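Local coordinates for GDP-mannose-dependent alpha-(1-6)-phosphatidylinositol monomannoside mannosyltransferase (Corynebacterium glutamicum, PDB 3OKP), which is a mannosyltransferase of the GT-B glycosyltransferase class, built of two Rossmann-like halves that face each other across a cleft, at residues L152-S157 / G285-E290. Sequence-based numbering, arbitrary orientation. Where two conformers were deposited one is given.
Sequences LRRFKS and GGLDVE
R154 reaches from helix 149-159 to the loop 285-290 and gives an N-H of NH1 to the carbonyl of G286, NH1 to O 3.0 Å. The bond is nearly straight at the hydrogen (165°), and the oxygen lies at the edge of the guanidinium, close to its plane; seen from the acceptor, the donor is tilted 29° out of the carbonyl plane. NH1 is also hydrogen-bonded to Y150 OH, one turn back on the same helix, and the two bonds together would limit how the guanidinium can turn. CG stands beside the backbone N (chi1 -63°), and bends at chi2 and chi3 shape the arm that carries the guanidinium to the loop. The contact bridges the cleft of a GT-B fold: the helix belongs to the half built on the seven-stranded parallel sheet, the loop to the half that holds guanosine-5'-diphosphate-alpha-D-mannose, which E290 touches. L287 crosses the R154 side chain at about a right angle, its CD1 3.9 Å from NH2. A water accepts a weak bond from R154 NH2 at 3.2 Å and donates to G285 O at 2.7 Å.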
ATOM      1  N   LEU A 152       8.167   8.100  -8.448  1.00 13.63           N
ATOM      2  CA  LEU A 152       8.458   9.466  -8.883  1.00 14.08           C
ATOM      3  C   LEU A 152       9.569   9.524  -9.936  1.00 14.94           C
ATOM      4  O   LEU A 152       9.404  10.162 -10.975  1.00 14.86           O
ATOM      5  CB  LEU A 152       8.805  10.371  -7.692  1.00 14.00           C
ATOM      6  CG  LEU A 152       9.078  11.846  -8.031  1.00 14.19           C
ATOM      7  CD1 LEU A 152       7.828  12.524  -8.599  1.00 13.52           C
ATOM      8  CD2 LEU A 152       9.608  12.612  -6.833  1.00 14.56           C
ATOM      9  N   ARG A 153      10.689   8.852  -9.671  1.00 15.89           N
ATOM     10  CA  ARG A 153      11.801   8.809 -10.627  1.00 17.10           C
ATOM     11  C   ARG A 153      11.375   8.241 -11.986  1.00 17.34           C
ATOM     12  O   ARG A 153      11.805   8.736 -13.031  1.00 17.66           O
ATOM     13  CB  ARG A 153      12.982   8.015 -10.061  1.00 17.70           C
ATOM     14  CG  ARG A 153      14.229   8.043 -10.948  1.00 18.84           C
ATOM     15  CD  ARG A 153      15.438   7.390 -10.286  1.00 19.46           C
ATOM     16  NE  ARG A 153      15.338   5.932 -10.223  1.00 20.01           N
ATOM     17  CZ  ARG A 153      15.054   5.246  -9.119  1.00 20.49           C
ATOM     18  NH1 ARG A 153      14.836   5.878  -7.969  1.00 20.12           N
ATOM     19  NH2 ARG A 153      14.991   3.922  -9.162  1.00 20.64           N
ATOM     20  N   ARG A 154      10.525   7.215 -11.962  1.00 17.35           N
ATOM     21  CA  ARG A 154      10.072   6.549 -13.186  1.00 17.86           C
ATOM     22  C   ARG A 154       9.203   7.433 -14.093  1.00 17.69           C
ATOM     23  O   ARG A 154       9.292   7.331 -15.319  1.00 18.02           O
ATOM     24  CB  ARG A 154       9.329   5.242 -12.865  1.00 17.72           C
ATOM     25  CG  ARG A 154      10.151   4.145 -12.155  1.00 18.58           C
ATOM     26  CD  ARG A 154      11.283   3.555 -13.008  1.00 20.07           C
ATOM     27  NE  ARG A 154      10.822   3.051 -14.305  1.00 21.74           N
ATOM     28  CZ  ARG A 154      10.512   1.784 -14.572  1.00 22.10           C
ATOM     29  NH1 ARG A 154      10.603   0.847 -13.635  1.00 22.70           N
ATOM     30  NH2 ARG A 154      10.108   1.452 -15.791  1.00 22.47           N
ATOM     31  N   PHE A 155       8.369   8.295 -13.504  1.00 17.31           N
ATOM     32  CA  PHE A 155       7.412   9.077 -14.303  1.00 17.22           C
ATOM     33  C   PHE A 155       7.497  10.612 -14.234  1.00 17.51           C
ATOM     34  O   PHE A 155       6.709  11.304 -14.891  1.00 17.43           O
ATOM     35  CB  PHE A 155       5.960   8.608 -14.061  1.00 16.49           C
ATOM     36  CG  PHE A 155       5.478   8.757 -12.632  1.00 15.92           C
ATOM     37  CD1 PHE A 155       4.831   7.701 -11.998  1.00 15.27           C
ATOM     38  CD2 PHE A 155       5.647   9.953 -11.930  1.00 15.09           C
ATOM     39  CE1 PHE A 155       4.371   7.825 -10.688  1.00 14.43           C
ATOM     40  CE2 PHE A 155       5.193  10.086 -10.624  1.00 14.76           C
ATOM     41  CZ  PHE A 155       4.553   9.018 -10.001  1.00 14.64           C
ATOM     42  N   LYS A 156       8.442  11.137 -13.454  1.00 18.13           N
ATOM     43  CA  LYS A 156       8.557  12.589 -13.245  1.00 18.59           C
ATOM     44  C   LYS A 156       8.684  13.387 -14.548  1.00 18.97           C
ATOM     45  O   LYS A 156       7.961  14.365 -14.751  1.00 18.75           O
ATOM     46  CB  LYS A 156       9.719  12.925 -12.304  1.00 18.92           C
ATOM     47  CG  LYS A 156       9.654  14.335 -11.724  1.00 19.49           C
ATOM     48  CD  LYS A 156      10.900  14.669 -10.914  1.00 20.10           C
ATOM     49  CE  LYS A 156      10.763  16.010 -10.203  1.00 21.53           C
ATOM     50  NZ  LYS A 156      10.736  17.168 -11.150  1.00 23.11           N
ATOM     51  N   SER A 157       9.593  12.960 -15.426  1.00 19.56           N
ATOM     52  CA  SER A 157       9.836  13.657 -16.694  1.00 20.08           C
ATOM     53  C   SER A 157       8.608  13.672 -17.610  1.00 19.76           C
ATOM     54  O   SER A 157       8.412  14.619 -18.373  1.00 20.04           O
ATOM     55  CB  SER A 157      11.051  13.068 -17.423  1.00 20.86           C
ATOM     56  OG  SER A 157      10.807  11.742 -17.857  1.00 21.03           O
ATOM     57  N   GLY A 285      10.260  -7.040 -17.078  1.00 14.99           N
ATOM     58  CA  GLY A 285      11.014  -6.045 -17.837  1.00 15.69           C
ATOM     59  C   GLY A 285      11.116  -4.693 -17.157  1.00 15.63           C
ATOM     60  O   GLY A 285      11.274  -3.674 -17.826  1.00 16.02           O
ATOM     61  N   GLY A 286      11.027  -4.687 -15.827  1.00 15.35           N
ATOM     62  CA  GLY A 286      11.025  -3.449 -15.045  1.00 15.40           C
ATOM     63  C   GLY A 286       9.639  -2.934 -14.684  1.00 15.70           C
ATOM     64  O   GLY A 286       9.510  -1.951 -13.947  1.00 15.71           O
ATOM     65  N   LEU A 287       8.602  -3.599 -15.191  1.00 15.94           N
ATOM     66  CA  LEU A 287       7.214  -3.167 -14.985  1.00 16.33           C
ATOM     67  C   LEU A 287       6.508  -3.892 -13.833  1.00 15.94           C
ATOM     68  O   LEU A 287       5.550  -3.361 -13.256  1.00 15.74           O
ATOM     69  CB  LEU A 287       6.415  -3.304 -16.290  1.00 16.92           C
ATOM     70  CG  LEU A 287       6.303  -2.104 -17.247  1.00 18.35           C
ATOM     71  CD1 LEU A 287       7.415  -1.060 -17.089  1.00 18.31           C
ATOM     72  CD2 LEU A 287       6.216  -2.582 -18.693  1.00 19.43           C
ATOM     73  N   ASP A 288       6.972  -5.102 -13.520  1.00 15.74           N
ATOM     74  CA  ASP A 288       6.468  -5.856 -12.381  0.50 15.33           C
ATOM     75  C   ASP A 288       7.312  -5.488 -11.157  1.00 14.98           C
ATOM     76  O   ASP A 288       8.349  -6.102 -10.889  1.00 14.39           O
ATOM     77  CB  ASP A 288       6.523  -7.357 -12.680  0.50 15.44           C
ATOM     78  CG  ASP A 288       5.632  -8.175 -11.768  0.50 15.09           C
ATOM     79  OD1 ASP A 288       4.606  -7.646 -11.289  0.50 15.66           O
ATOM     80  OD2 ASP A 288       5.960  -9.358 -11.537  0.50 14.68           O
ATOM     81  N   VAL A 289       6.860  -4.472 -10.429  1.00 15.00           N
ATOM     82  CA  VAL A 289       7.667  -3.859  -9.385  1.00 15.08           C
ATOM     83  C   VAL A 289       6.863  -3.559  -8.117  1.00 14.98           C
ATOM     84  O   VAL A 289       5.654  -3.310  -8.178  1.00 15.13           O
ATOM     85  CB  VAL A 289       8.357  -2.570  -9.945  1.00 15.37           C
ATOM     86  CG1 VAL A 289       7.332  -1.457 -10.230  1.00 15.97           C
ATOM     87  CG2 VAL A 289       9.457  -2.085  -9.032  1.00 15.35           C
ATOM     88  N   GLU A 290       7.548  -3.600  -6.975  1.00 14.83           N
ATOM     89  CA  GLU A 290       6.956  -3.232  -5.698  1.00 15.02           C
ATOM     90  C   GLU A 290       6.950  -1.713  -5.566  1.00 15.31           C
ATOM     91  O   GLU A 290       7.998  -1.096  -5.367  1.00 15.49           O
ATOM     92  CB  GLU A 290       7.732  -3.885  -4.544  1.00 14.83           C
ATOM     93  CG  GLU A 290       7.007  -3.876  -3.204  1.00 15.28           C
ATOM     94  CD  GLU A 290       5.718  -4.682  -3.220  1.00 16.62           C
ATOM     95  OE1 GLU A 290       5.726  -5.834  -3.704  1.00 16.53           O
ATOM     96  OE2 GLU A 290       4.693  -4.161  -2.741  1.00 17.63           O
TER
HETATM   97  O   HOH W   1      11.208  -0.972 -17.536  1.00 20.02           O